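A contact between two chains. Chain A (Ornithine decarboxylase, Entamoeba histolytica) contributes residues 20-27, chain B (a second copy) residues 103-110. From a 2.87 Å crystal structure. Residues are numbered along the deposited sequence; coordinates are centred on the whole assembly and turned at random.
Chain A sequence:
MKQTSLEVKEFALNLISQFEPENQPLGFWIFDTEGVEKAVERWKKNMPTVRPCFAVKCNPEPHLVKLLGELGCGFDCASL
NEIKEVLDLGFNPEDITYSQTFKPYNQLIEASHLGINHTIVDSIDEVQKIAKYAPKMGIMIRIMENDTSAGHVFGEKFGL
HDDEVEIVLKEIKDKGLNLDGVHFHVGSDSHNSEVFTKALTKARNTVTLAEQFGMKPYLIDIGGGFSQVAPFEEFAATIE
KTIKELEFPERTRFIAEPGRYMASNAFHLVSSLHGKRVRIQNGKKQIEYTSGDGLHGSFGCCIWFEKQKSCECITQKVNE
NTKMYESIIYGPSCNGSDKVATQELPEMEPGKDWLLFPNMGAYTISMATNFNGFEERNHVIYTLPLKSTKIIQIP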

# COMPACT_ATOMS: atom_id res chain seq x y z
N GLU A 20 1.26 -25.33 -16.69
CA GLU A 20 2.67 -25.65 -16.88
C GLU A 20 3.50 -24.42 -16.50
O GLU A 20 2.93 -23.33 -16.37
CB GLU A 20 2.93 -26.05 -18.34
CG GLU A 20 2.68 -27.52 -18.65
CD GLU A 20 1.21 -27.90 -18.64
OE1 GLU A 20 0.41 -27.21 -19.31
OE2 GLU A 20 0.86 -28.88 -17.96
N PRO A 21 4.82 -24.58 -16.30
CA PRO A 21 5.69 -23.44 -15.97
C PRO A 21 5.53 -22.25 -16.92
O PRO A 21 5.60 -21.10 -16.48
CB PRO A 21 7.09 -24.02 -16.10
CG PRO A 21 6.93 -25.46 -15.76
CD PRO A 21 5.56 -25.86 -16.25
N GLU A 22 5.30 -22.53 -18.20
CA GLU A 22 5.20 -21.50 -19.23
C GLU A 22 3.97 -20.61 -19.10
O GLU A 22 4.02 -19.42 -19.42
CB GLU A 22 5.23 -22.12 -20.63
CG GLU A 22 6.52 -22.83 -21.00
CD GLU A 22 6.52 -24.30 -20.62
OE1 GLU A 22 6.57 -24.61 -19.41
OE2 GLU A 22 6.49 -25.15 -21.54
N ASN A 23 2.86 -21.18 -18.62
CA ASN A 23 1.57 -20.48 -18.60
C ASN A 23 1.02 -20.14 -17.21
O ASN A 23 -0.01 -19.47 -17.10
CB ASN A 23 0.53 -21.25 -19.42
CG ASN A 23 0.35 -22.69 -18.96
OD1 ASN A 23 0.29 -22.97 -17.76
ND2 ASN A 23 0.25 -23.60 -19.91
N GLN A 24 1.70 -20.61 -16.17
CA GLN A 24 1.24 -20.44 -14.78
C GLN A 24 1.19 -18.97 -14.33
O GLN A 24 2.15 -18.23 -14.53
CB GLN A 24 2.08 -21.27 -13.81
CG GLN A 24 3.56 -20.92 -13.76
CD GLN A 24 4.26 -21.44 -12.51
OE1 GLN A 24 4.01 -22.56 -12.06
NE2 GLN A 24 5.14 -20.62 -11.94
N PRO A 25 0.06 -18.56 -13.73
CA PRO A 25 -0.08 -17.19 -13.24
C PRO A 25 0.64 -16.99 -11.90
O PRO A 25 1.15 -17.96 -11.33
CB PRO A 25 -1.59 -17.04 -13.06
CG PRO A 25 -2.07 -18.41 -12.74
CD PRO A 25 -1.15 -19.36 -13.46
N LEU A 26 0.67 -15.75 -11.42
CA LEU A 26 1.30 -15.41 -10.15
C LEU A 26 0.64 -16.14 -8.97
O LEU A 26 1.31 -16.48 -7.99
CB LEU A 26 1.28 -13.90 -9.92
CG LEU A 26 1.97 -12.98 -10.94
CD1 LEU A 26 1.61 -11.53 -10.68
CD2 LEU A 26 3.49 -13.16 -10.93
N GLY A 27 -0.66 -16.37 -9.09
CA GLY A 27 -1.42 -17.10 -8.08
C GLY A 27 -2.92 -17.02 -8.30
O GLY A 27 -3.38 -16.37 -9.24
N LYS B 103 12.30 -13.35 -12.66
CA LYS B 103 11.24 -13.11 -13.63
C LYS B 103 10.29 -14.30 -13.76
O LYS B 103 10.74 -15.45 -13.77
CB LYS B 103 11.84 -12.78 -15.01
CG LYS B 103 12.72 -11.54 -15.03
CD LYS B 103 13.57 -11.46 -16.29
CE LYS B 103 14.78 -12.37 -16.23
NZ LYS B 103 15.76 -11.96 -15.18
N PRO B 104 8.97 -14.03 -13.85
CA PRO B 104 8.00 -15.07 -14.18
C PRO B 104 8.24 -15.62 -15.58
O PRO B 104 8.62 -14.87 -16.48
CB PRO B 104 6.66 -14.33 -14.12
CG PRO B 104 6.91 -13.17 -13.22
CD PRO B 104 8.31 -12.75 -13.53
N TYR B 105 8.04 -16.93 -15.75
CA TYR B 105 8.33 -17.61 -17.01
C TYR B 105 7.55 -17.04 -18.19
O TYR B 105 8.13 -16.76 -19.25
CB TYR B 105 8.07 -19.12 -16.88
CG TYR B 105 8.92 -19.81 -15.84
CD1 TYR B 105 10.21 -20.24 -16.14
CD2 TYR B 105 8.43 -20.04 -14.55
CE1 TYR B 105 10.99 -20.88 -15.19
CE2 TYR B 105 9.21 -20.68 -13.60
CZ TYR B 105 10.49 -21.09 -13.92
OH TYR B 105 11.27 -21.73 -12.98
N ASN B 106 6.24 -16.85 -18.01
CA ASN B 106 5.36 -16.29 -19.04
C ASN B 106 5.76 -14.88 -19.48
O ASN B 106 5.69 -14.55 -20.66
CB ASN B 106 3.90 -16.32 -18.59
CG ASN B 106 3.70 -15.74 -17.20
OD1 ASN B 106 3.88 -14.54 -16.98
ND2 ASN B 106 3.30 -16.59 -16.26
N GLN B 107 6.16 -14.06 -18.51
CA GLN B 107 6.58 -12.69 -18.77
C GLN B 107 7.93 -12.63 -19.49
O GLN B 107 8.14 -11.78 -20.34
CB GLN B 107 6.64 -11.88 -17.47
CG GLN B 107 5.28 -11.56 -16.87
CD GLN B 107 5.37 -10.65 -15.66
OE1 GLN B 107 6.16 -9.71 -15.62
NE2 GLN B 107 4.54 -10.93 -14.65
N LEU B 108 8.82 -13.56 -19.13
CA LEU B 108 10.15 -13.64 -19.74
C LEU B 108 10.07 -14.08 -21.20
O LEU B 108 10.76 -13.52 -22.06
CB LEU B 108 11.06 -14.57 -18.93
CG LEU B 108 12.51 -14.80 -19.39
CD1 LEU B 108 13.30 -13.51 -19.50
CD2 LEU B 108 13.21 -15.78 -18.46
N ILE B 109 9.24 -15.09 -21.47
CA ILE B 109 9.01 -15.58 -22.83
C ILE B 109 8.43 -14.46 -23.71
O ILE B 109 8.88 -14.26 -24.84
CB ILE B 109 8.09 -16.83 -22.84
CG1 ILE B 109 8.77 -18.00 -22.13
CG2 ILE B 109 7.73 -17.23 -24.27
CD1 ILE B 109 7.83 -19.12 -21.72
N GLU B 110 7.46 -13.73 -23.16
CA GLU B 110 6.83 -12.62 -23.88
C GLU B 110 7.79 -11.45 -24.10
O GLU B 110 7.82 -10.86 -25.18
CB GLU B 110 5.56 -12.16 -23.16
CG GLU B 110 4.81 -11.05 -23.88
CD GLU B 110 3.30 -11.15 -23.74
OE1 GLU B 110 2.82 -11.79 -22.78
OE2 GLU B 110 2.59 -10.56 -24.58

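The contact is a small packing interface, burying 352 Å² over both sides, in which an irregular segment of chain A lies against the start of a helix in chain B and the residue just before it without a hydrogen bond between them.

Tyr105(B), the first residue of that helix, directs its CA-to-CB bond toward chain A and is buried. Its CB lies 3.2 Å from the carbonyl O of Pro21(A), while CB of Pro21(A) lies over one face of the aromatic ring, 4.5 Å from CD2 of Tyr105(B). The amide of Gln24(A) occupies the ring edge instead, with NE2 4.2 Å from CD2 of Tyr105(B). That amide nitrogen and the tyrosine hydroxyl both find hydrogen-bonding partners elsewhere in the structure, so neither of these two polar atoms depends on this packing for a partner.

Next to the tyrosine, Asn106(B) meets the chain A backbone. The O of Glu22(A) is 3.2 Å from CB of Asn106(B), and the O of Gln24(A) approaches ND2 of Asn106(B) to 2.6 Å, but the angle is too poor for a hydrogen bond despite the short distance. Glu22(A) points its CA-to-CB bond away overall, yet its aliphatic portion still contributes, CG lying 4.0 Å from CD1 of Ile109(B), one helical turn beyond Tyr105(B).

At the other end, Leu26(A), with chi1 m and chi2 t, brings CD2 to 4.1 Å from CG of Pro104(B). This proline suits the N-cap position, where its lack of an amide hydrogen costs the helix no backbone hydrogen bond; its own O accepts one from N of Leu108(B) at 3.0 Å. Within chain A, the turn is braced by Asn23(A), whose OD1 accepts a hydrogen bond from N of Glu20(A) at 2.8 Å.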